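PDB 4K3F: probable TonB-dependent receptor from Pseudomonas aeruginosa, which probably binds methionine in the periplasm as a lipoprotein of the NlpA family, holding selenomethionine in the cleft of a periplasmic-binding-protein fold. Local coordinates for residues A[23-27]-A[28-32]; A[39-42]-A[43-47]; A[222-225]-A[226-230]. One frame throughout, in Å; residues are numbered along the deposited sequence.

Contact 1: A[23-27]-A[28-32]; sequences PLLAK and EGVDL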
loop_
_atom_site.group_PDB
_atom_site.type_symbol
_atom_site.label_atom_id
_atom_site.label_comp_id
_atom_site.label_asym_id
_atom_site.label_seq_id
_atom_site.Cartn_x
_atom_site.Cartn_y
_atom_site.Cartn_z
ATOM N N PRO A 23 -9.421 -14.880 -15.551
ATOM C CA PRO A 23 -9.565 -15.909 -16.611
ATOM C C PRO A 23 -8.512 -17.003 -16.609
ATOM O O PRO A 23 -8.845 -18.141 -16.925
ATOM C CB PRO A 23 -9.485 -15.102 -17.891
ATOM C CG PRO A 23 -9.987 -13.747 -17.491
ATOM C CD PRO A 23 -9.451 -13.509 -16.116
ATOM N N LEU A 24 -7.271 -16.657 -16.278
ATOM C CA LEU A 24 -6.196 -17.643 -16.161
ATOM C C LEU A 24 -6.540 -18.700 -15.118
ATOM O O LEU A 24 -6.323 -19.902 -15.337
ATOM C CB LEU A 24 -4.849 -16.991 -15.781
ATOM C CG LEU A 24 -4.189 -16.090 -16.816
ATOM C CD1 LEU A 24 -2.908 -15.492 -16.247
ATOM C CD2 LEU A 24 -3.953 -16.876 -18.112
ATOM N N LEU A 25 -7.108 -18.253 -14.009
ATOM C CA LEU A 25 -7.489 -19.166 -12.947
ATOM C C LEU A 25 -8.660 -20.024 -13.352
ATOM O O LEU A 25 -8.679 -21.220 -13.046
ATOM C CB LEU A 25 -7.781 -18.392 -11.661
ATOM C CG LEU A 25 -6.480 -18.032 -10.944
ATOM C CD1 LEU A 25 -6.910 -17.187 -9.805
ATOM C CD2 LEU A 25 -5.767 -19.250 -10.387
ATOM N N ALA A 26 -9.617 -19.451 -14.066
ATOM C CA ALA A 26 -10.771 -20.228 -14.555
ATOM C C ALA A 26 -10.301 -21.439 -15.355
ATOM O O ALA A 26 -10.870 -22.532 -15.238
ATOM C CB ALA A 26 -11.697 -19.364 -15.394
ATOM N N LYS A 27 -9.219 -21.259 -16.112
ATOM C CA LYS A 27 -8.692 -22.342 -16.937
ATOM C C LYS A 27 -7.989 -23.409 -16.103
ATOM O O LYS A 27 -7.748 -24.493 -16.615
ATOM C CB LYS A 27 -7.713 -21.803 -17.987
ATOM C CG LYS A 27 -8.368 -20.852 -18.983
ATOM C CD LYS A 27 -9.512 -21.491 -19.747
ATOM C CE LYS A 27 -9.544 -20.961 -21.171
ATOM N NZ LYS A 27 -10.650 -21.552 -21.972
ATOM N N GLU A 28 -7.657 -23.105 -14.836
ATOM C CA GLU A 28 -7.082 -24.084 -13.904
ATOM C C GLU A 28 -8.091 -24.540 -12.853
ATOM O O GLU A 28 -7.689 -25.072 -11.809
ATOM C CB GLU A 28 -5.924 -23.471 -13.151
ATOM C CG GLU A 28 -4.932 -22.741 -13.986
ATOM C CD GLU A 28 -3.809 -22.289 -13.127
ATOM O OE1 GLU A 28 -2.900 -23.112 -12.889
ATOM O OE2 GLU A 28 -3.880 -21.138 -12.643
ATOM N N GLY A 29 -9.369 -24.339 -13.107
ATOM C CA GLY A 29 -10.420 -24.881 -12.257
ATOM C C GLY A 29 -10.666 -24.064 -10.998
ATOM O O GLY A 29 -11.166 -24.590 -9.994
ATOM N N VAL A 30 -10.345 -22.770 -11.047
ATOM C CA VAL A 30 -10.548 -21.900 -9.900
ATOM C C VAL A 30 -11.401 -20.734 -10.288
ATOM O O VAL A 30 -11.091 -20.047 -11.253
ATOM C CB VAL A 30 -9.215 -21.362 -9.318
ATOM C CG1 VAL A 30 -9.498 -20.292 -8.262
ATOM C CG2 VAL A 30 -8.408 -22.508 -8.758
ATOM N N ASP A 31 -12.468 -20.519 -9.524
ATOM C CA ASP A 31 -13.429 -19.441 -9.780
ATOM C C ASP A 31 -13.176 -18.306 -8.813
ATOM O O ASP A 31 -13.639 -18.314 -7.668
ATOM C CB ASP A 31 -14.861 -19.950 -9.657
ATOM C CG ASP A 31 -15.887 -18.877 -9.918
ATOM O OD1 ASP A 31 -15.576 -17.843 -10.549
ATOM O OD2 ASP A 31 -17.041 -19.078 -9.499
ATOM N N LEU A 32 -12.360 -17.366 -9.267
ATOM C CA LEU A 32 -11.955 -16.223 -8.449
ATOM C C LEU A 32 -13.058 -15.187 -8.365
ATOM O O LEU A 32 -13.500 -14.689 -9.394
ATOM C CB LEU A 32 -10.725 -15.556 -9.033
ATOM C CG LEU A 32 -10.091 -14.425 -8.226
ATOM C CD1 LEU A 32 -9.578 -14.935 -6.877
ATOM C CD2 LEU A 32 -8.932 -13.837 -9.001
#
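At the C-terminal end of helix 11-26 the carbonyl oxygen of Leu-25 accepts two backbone N-H groups from opposite faces of its plane, Glu-28 N at 2.8 Å and Val-30 N at 3.0 Å, the Val-30 bond being the straighter.

Beneath the turn Leu-25 does most of the side-chain packing. Its CG stands anti to the carbonyl carbon (chi1 -80°), and the two methyls beyond it part company, CD1 going to Leu-32 and CD2 to Glu-28. CB of Leu-25 rests 4.0 Å from CB of Val-30, and the two side chains lie alongside one another in the same direction. The bond from Val-30 N to Leu-25 O, paired with one from Gly-29 N to Ala-26 O at 3.2 Å, makes a Schellman motif with Gly-29 as its C-prime residue. The second bond also closes a type I turn from Ala-26 to Gly-29, and Gly-29 itself has phi 80°, a region glycine enters more easily than other residues. The motif ends the helix of the beta-alpha-beta unit 3-9, 11-26, 30-36 and turns the chain straight into the returning strand. Further along, CD1 of Leu-25 meets CD2 of Leu-32 at 4.0 Å. The other methyl, CD2, lies 3.5 Å from OE2 of Glu-28, whose CG packs 3.4 Å from Leu-24 O. Leu-215 of helix 210-218 also touches Leu-25, Ala-211 of that helix touches Val-30, and Leu-32 leans on Leu-5 and Val-7 of the neighbouring strand.

Contact 2: A[39-42]-A[43-47]; sequences DYVQ and PNVQV. With MSE (selenomethionine), chain B.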
loop_
_atom_site.group_PDB
_atom_site.type_symbol
_atom_site.label_atom_id
_atom_site.label_comp_id
_atom_site.label_asym_id
_atom_site.label_seq_id
_atom_site.Cartn_x
_atom_site.Cartn_y
_atom_site.Cartn_z
ATOM N N ASP A 39 -11.220 0.612 2.087
ATOM C CA ASP A 39 -10.488 0.892 3.310
ATOM C C ASP A 39 -9.445 -0.183 3.649
ATOM O O ASP A 39 -9.383 -1.230 3.003
ATOM C CB ASP A 39 -11.470 0.990 4.480
ATOM C CG ASP A 39 -12.021 -0.372 4.881
ATOM O OD1 ASP A 39 -12.647 -1.059 4.027
ATOM O OD2 ASP A 39 -11.760 -0.765 6.042
ATOM N N TYR A 40 -8.652 0.107 4.673
ATOM C CA TYR A 40 -7.549 -0.729 5.058
ATOM C C TYR A 40 -7.848 -1.656 6.253
ATOM O O TYR A 40 -6.960 -2.336 6.743
ATOM C CB TYR A 40 -6.369 0.160 5.404
ATOM C CG TYR A 40 -5.557 0.775 4.274
ATOM C CD1 TYR A 40 -5.721 0.418 2.940
ATOM C CD2 TYR A 40 -4.574 1.723 4.587
ATOM C CE1 TYR A 40 -4.909 0.978 1.943
ATOM C CE2 TYR A 40 -3.757 2.245 3.620
ATOM C CZ TYR A 40 -3.913 1.893 2.289
ATOM O OH TYR A 40 -3.066 2.469 1.339
ATOM N N VAL A 41 -9.102 -1.723 6.677
ATOM C CA VAL A 41 -9.471 -2.535 7.855
ATOM C C VAL A 41 -10.356 -3.696 7.472
ATOM O O VAL A 41 -10.024 -4.874 7.715
ATOM C CB VAL A 41 -10.121 -1.656 8.959
ATOM C CG1 VAL A 41 -10.605 -2.493 10.149
ATOM C CG2 VAL A 41 -9.121 -0.604 9.433
ATOM N N GLN A 42 -11.475 -3.387 6.817
ATOM C CA GLN A 42 -12.467 -4.424 6.527
ATOM C C GLN A 42 -11.949 -5.623 5.715
ATOM O O GLN A 42 -12.408 -6.753 5.966
ATOM C CB GLN A 42 -13.756 -3.833 5.905
ATOM C CG GLN A 42 -14.504 -2.840 6.828
ATOM C CD GLN A 42 -14.716 -3.363 8.264
ATOM O OE1 GLN A 42 -14.341 -2.708 9.242
ATOM N NE2 GLN A 42 -15.285 -4.536 8.388
ATOM N N PRO A 43 -11.015 -5.429 4.765
ATOM C CA PRO A 43 -10.513 -6.634 4.060
ATOM C C PRO A 43 -9.913 -7.682 5.010
ATOM O O PRO A 43 -10.063 -8.899 4.755
ATOM C CB PRO A 43 -9.509 -6.066 3.017
ATOM C CG PRO A 43 -9.992 -4.661 2.815
ATOM C CD PRO A 43 -10.468 -4.192 4.171
ATOM N N ASN A 44 -9.259 -7.241 6.098
ATOM C CA ASN A 44 -8.681 -8.158 7.035
ATOM C C ASN A 44 -9.746 -8.750 7.935
ATOM O O ASN A 44 -9.763 -9.941 8.212
ATOM C CB ASN A 44 -7.620 -7.458 7.852
ATOM C CG ASN A 44 -6.283 -7.461 7.188
ATOM O OD1 ASN A 44 -6.030 -8.248 6.294
ATOM N ND2 ASN A 44 -5.386 -6.574 7.645
ATOM N N VAL A 45 -10.641 -7.891 8.407
ATOM C CA VAL A 45 -11.754 -8.331 9.268
ATOM C C VAL A 45 -12.590 -9.400 8.541
ATOM O O VAL A 45 -12.965 -10.399 9.138
ATOM C CB VAL A 45 -12.670 -7.135 9.648
ATOM C CG1 VAL A 45 -13.911 -7.640 10.377
ATOM C CG2 VAL A 45 -11.912 -6.123 10.459
ATOM N N GLN A 46 -12.850 -9.209 7.244
ATOM C CA GLN A 46 -13.677 -10.152 6.481
ATOM C C GLN A 46 -13.022 -11.517 6.394
ATOM O O GLN A 46 -13.672 -12.562 6.471
ATOM C CB GLN A 46 -13.917 -9.637 5.067
ATOM C CG GLN A 46 -14.879 -8.462 5.034
ATOM C CD GLN A 46 -16.336 -8.861 4.949
ATOM O OE1 GLN A 46 -16.683 -9.879 4.384
ATOM N NE2 GLN A 46 -17.181 -8.033 5.457
ATOM N N VAL A 47 -11.701 -11.528 6.256
ATOM C CA VAL A 47 -10.988 -12.815 6.179
ATOM C C VAL A 47 -10.945 -13.521 7.541
ATOM O O VAL A 47 -11.226 -14.722 7.649
ATOM C CB VAL A 47 -9.582 -12.658 5.524
ATOM C CG1 VAL A 47 -8.845 -14.005 5.476
ATOM C CG2 VAL A 47 -9.725 -12.175 4.095
HETATM N N MSE B 300 -1.240 -0.379 -1.375
HETATM C CA MSE B 300 -0.797 0.296 -0.121
HETATM C C MSE B 300 0.685 0.610 -0.292
HETATM O O MSE B 300 1.438 -0.240 -0.778
HETATM O OXT MSE B 300 1.134 1.704 0.068
HETATM C CB MSE B 300 -1.029 -0.585 1.118
HETATM C CG MSE B 300 -0.614 0.097 2.399
HETATM SE SE MSE B 300 -0.769 -1.145 3.914
HETATM C CE MSE B 300 -2.647 -1.327 3.989
#
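Val-41 O is gripped by two N-H groups of the first helical turn, Asn-44 N at 3.0 Å and Val-45 N at 3.2 Å. The longer bond is nearly straight, 170° at the hydrogen, and lies in the carbonyl plane; Asn-44 N comes from above that plane. Gln-42 O takes Gln-46 N at 2.8 Å. Ahead of the helix, OD2 of Asp-39 receives two more backbone donors on one face of its carboxylate: Gln-42 N on the syn side at 2.7 Å, and Val-41 N from well above the plane. This Asx turn, widened to an Asx motif by the bond to Gln-42, goes with CG set between the backbone N and the carbonyl carbon (chi1 73°), which brings OD2 back to the N-H groups that follow. OD1 of the same carboxylate lies 3.8 Å from CD of Pro-43, a residue that has no N-H to offer.

CG1 of Val-41 meets CG2 of Val-45 at 3.9 Å, while the Gln-42 chain bends at chi2 and runs alongside Val-45, NE2 against its CB and CG1. The Tyr-40 ring lines the ligand pocket: CE of selenomethionine sits 3.4 Å above its plane, over the centre. Its hydroxyl bonds to Asn-173 OD1.

The loop leads from strand 30-36 into helix 42-48. Phe-57 of strand 54-59 packs against Tyr-40, Pro-43 and Asn-44, the amide oxygen of Asn-44 bonds to Asn-55 and Gln-58, and Phe-66 of helix 60-70 lies against Val-41 and Asn-44.

Contact 3: A[222-225]-A[226-230]; sequences AEIK and QFIQE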
loop_
_atom_site.group_PDB
_atom_site.type_symbol
_atom_site.label_atom_id
_atom_site.label_comp_id
_atom_site.label_asym_id
_atom_site.label_seq_id
_atom_site.Cartn_x
_atom_site.Cartn_y
_atom_site.Cartn_z
ATOM N N ALA A 222 4.227 -14.109 -16.058
ATOM C CA ALA A 222 4.737 -13.119 -17.019
ATOM C C ALA A 222 3.630 -12.205 -17.519
ATOM O O ALA A 222 3.859 -11.009 -17.746
ATOM C CB ALA A 222 5.366 -13.829 -18.191
ATOM N N GLU A 223 2.412 -12.756 -17.635
ATOM C CA GLU A 223 1.272 -11.985 -18.140
ATOM C C GLU A 223 0.864 -10.893 -17.158
ATOM O O GLU A 223 0.542 -9.792 -17.570
ATOM C CB GLU A 223 0.112 -12.921 -18.447
ATOM C CG GLU A 223 0.389 -13.830 -19.643
ATOM C CD GLU A 223 1.265 -15.024 -19.331
ATOM O OE1 GLU A 223 1.404 -15.403 -18.152
ATOM O OE2 GLU A 223 1.845 -15.587 -20.281
ATOM N N ILE A 224 0.873 -11.193 -15.852
ATOM C CA ILE A 224 0.491 -10.208 -14.841
ATOM C C ILE A 224 1.579 -9.162 -14.718
ATOM O O ILE A 224 1.302 -7.986 -14.523
ATOM C CB ILE A 224 0.195 -10.921 -13.506
ATOM C CG1 ILE A 224 -1.146 -11.611 -13.628
ATOM C CG2 ILE A 224 0.181 -9.944 -12.364
ATOM C CD1 ILE A 224 -2.318 -10.637 -13.831
ATOM N N LYS A 225 2.834 -9.583 -14.919
ATOM C CA LYS A 225 3.946 -8.639 -14.866
ATOM C C LYS A 225 3.804 -7.624 -16.002
ATOM O O LYS A 225 3.910 -6.424 -15.803
ATOM C CB LYS A 225 5.295 -9.365 -14.926
ATOM C CG LYS A 225 6.493 -8.451 -15.060
ATOM C CD LYS A 225 7.769 -9.274 -15.152
ATOM C CE LYS A 225 8.420 -9.396 -13.810
ATOM N NZ LYS A 225 9.839 -9.788 -13.939
ATOM N N GLN A 226 3.483 -8.123 -17.192
ATOM C CA GLN A 226 3.278 -7.258 -18.337
ATOM C C GLN A 226 2.132 -6.291 -18.087
ATOM O O GLN A 226 2.246 -5.099 -18.403
ATOM C CB GLN A 226 2.993 -8.096 -19.600
ATOM C CG GLN A 226 2.657 -7.304 -20.872
ATOM C CD GLN A 226 3.734 -6.319 -21.259
ATOM O OE1 GLN A 226 4.909 -6.665 -21.221
ATOM N NE2 GLN A 226 3.342 -5.084 -21.640
ATOM N N PHE A 227 1.012 -6.806 -17.573
ATOM C CA PHE A 227 -0.125 -5.935 -17.315
ATOM C C PHE A 227 0.299 -4.809 -16.373
ATOM O O PHE A 227 -0.013 -3.652 -16.586
ATOM C CB PHE A 227 -1.324 -6.704 -16.704
ATOM C CG PHE A 227 -2.402 -5.794 -16.168
ATOM C CD1 PHE A 227 -3.268 -5.137 -17.033
ATOM C CD2 PHE A 227 -2.548 -5.585 -14.814
ATOM C CE1 PHE A 227 -4.244 -4.277 -16.555
ATOM C CE2 PHE A 227 -3.521 -4.738 -14.325
ATOM C CZ PHE A 227 -4.367 -4.075 -15.198
ATOM N N ILE A 228 0.986 -5.165 -15.286
ATOM C CA ILE A 228 1.376 -4.171 -14.272
ATOM C C ILE A 228 2.267 -3.100 -14.912
ATOM O O ILE A 228 2.100 -1.900 -14.695
ATOM C CB ILE A 228 2.097 -4.850 -13.081
ATOM C CG1 ILE A 228 1.088 -5.666 -12.243
ATOM C CG2 ILE A 228 2.787 -3.815 -12.209
ATOM C CD1 ILE A 228 1.717 -6.617 -11.241
ATOM N N GLN A 229 3.232 -3.544 -15.688
ATOM C CA GLN A 229 4.151 -2.608 -16.334
ATOM C C GLN A 229 3.467 -1.601 -17.289
ATOM O O GLN A 229 3.689 -0.370 -17.227
ATOM C CB GLN A 229 5.207 -3.421 -17.084
ATOM C CG GLN A 229 6.241 -4.033 -16.147
ATOM C CD GLN A 229 7.148 -5.009 -16.856
ATOM O OE1 GLN A 229 6.803 -5.535 -17.912
ATOM N NE2 GLN A 229 8.299 -5.291 -16.258
ATOM N N GLU A 230 2.650 -2.123 -18.194
ATOM C CA GLU A 230 1.992 -1.279 -19.202
ATOM C C GLU A 230 0.877 -0.422 -18.592
ATOM O O GLU A 230 0.679 0.713 -19.003
ATOM C CB GLU A 230 1.453 -2.137 -20.361
ATOM C CG GLU A 230 0.189 -2.914 -20.014
ATOM C CD GLU A 230 -0.374 -3.711 -21.188
ATOM O OE1 GLU A 230 0.253 -4.743 -21.541
ATOM O OE2 GLU A 230 -1.456 -3.317 -21.722
#
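With chi1 at -75° Ile-224 holds its CG2 methyl anti to the backbone N, and Ile-228, with much the same first torsion (-71°), runs on extended at chi2 (167°) where Ile-224 bends. The extended branch carries CD1 of Ile-228 back along the helix to CG2 of Ile-224, 3.8 Å away, and the two side chains cross at a slant. On its way it skirts the backbone, CG1 of Ile-228 lying 3.3 Å from Ile-224 O.

A turn of the same helix joins Lys-225 to Gln-229. The lysine stretches through CG and CD before bending at chi3, and the side-chain amide of Gln-229 lies across it, NE2 3.8 Å from CG of Lys-225. That is a contact of the amide with the aliphatic part of the chain; NZ continues to a long, weak ion pair with the terminal carboxylate at Phe-240. On the exposed side, Gln-226 bends at chi2 and gives NE2 to OE1 of Glu-230 at 3.1 Å. This bond is almost straight, lies in the plane of the amide, and meets the carboxylate oxygen on its anti side, somewhat out of the carboxylate plane, linking two side chains one turn apart.

Four backbone bonds fasten the segments together: Gln-226 N to Ala-222 O, Phe-227 N to Glu-223 O, Ile-228 N to Ile-224 O and Gln-229 N to Lys-225 O, the second-last the shortest at 2.9 Å.

Ile-224 and Phe-227 rest on helix 11-26, touching Val-20, while Ile-228 and Gln-229 touch Pro-238 of strand 237-238. The i to i+4 backbone bonds are those of a regular alpha-helix, here helix 222-232 near the C-terminus; buried Ile-224 and Ile-228 against exposed Glu-223, Gln-226 and Gln-229 make it amphipathic, with Ile-224 laid on the first helix of the fold.

How the contacts relate
The three contacts follow one another along the chain. Contact 1 ends helix 11-26 and opens strand 30-36; contact 2 lies beyond that strand, at the start of helix 42-48, with centres 24 Å apart and nearest atoms about 11 Å apart. Contact 3 is far off in sequence yet close to contact 1 in space, nearest atoms about 5 Å apart, because its helix packs on helix 11-26. Only contact 2 reaches the selenomethionine, through Tyr-40; the side chain of Ile-228 in contact 3 stays about 12 Å from the ligand. Contacts 2 and 3 lie 26 Å apart between centres.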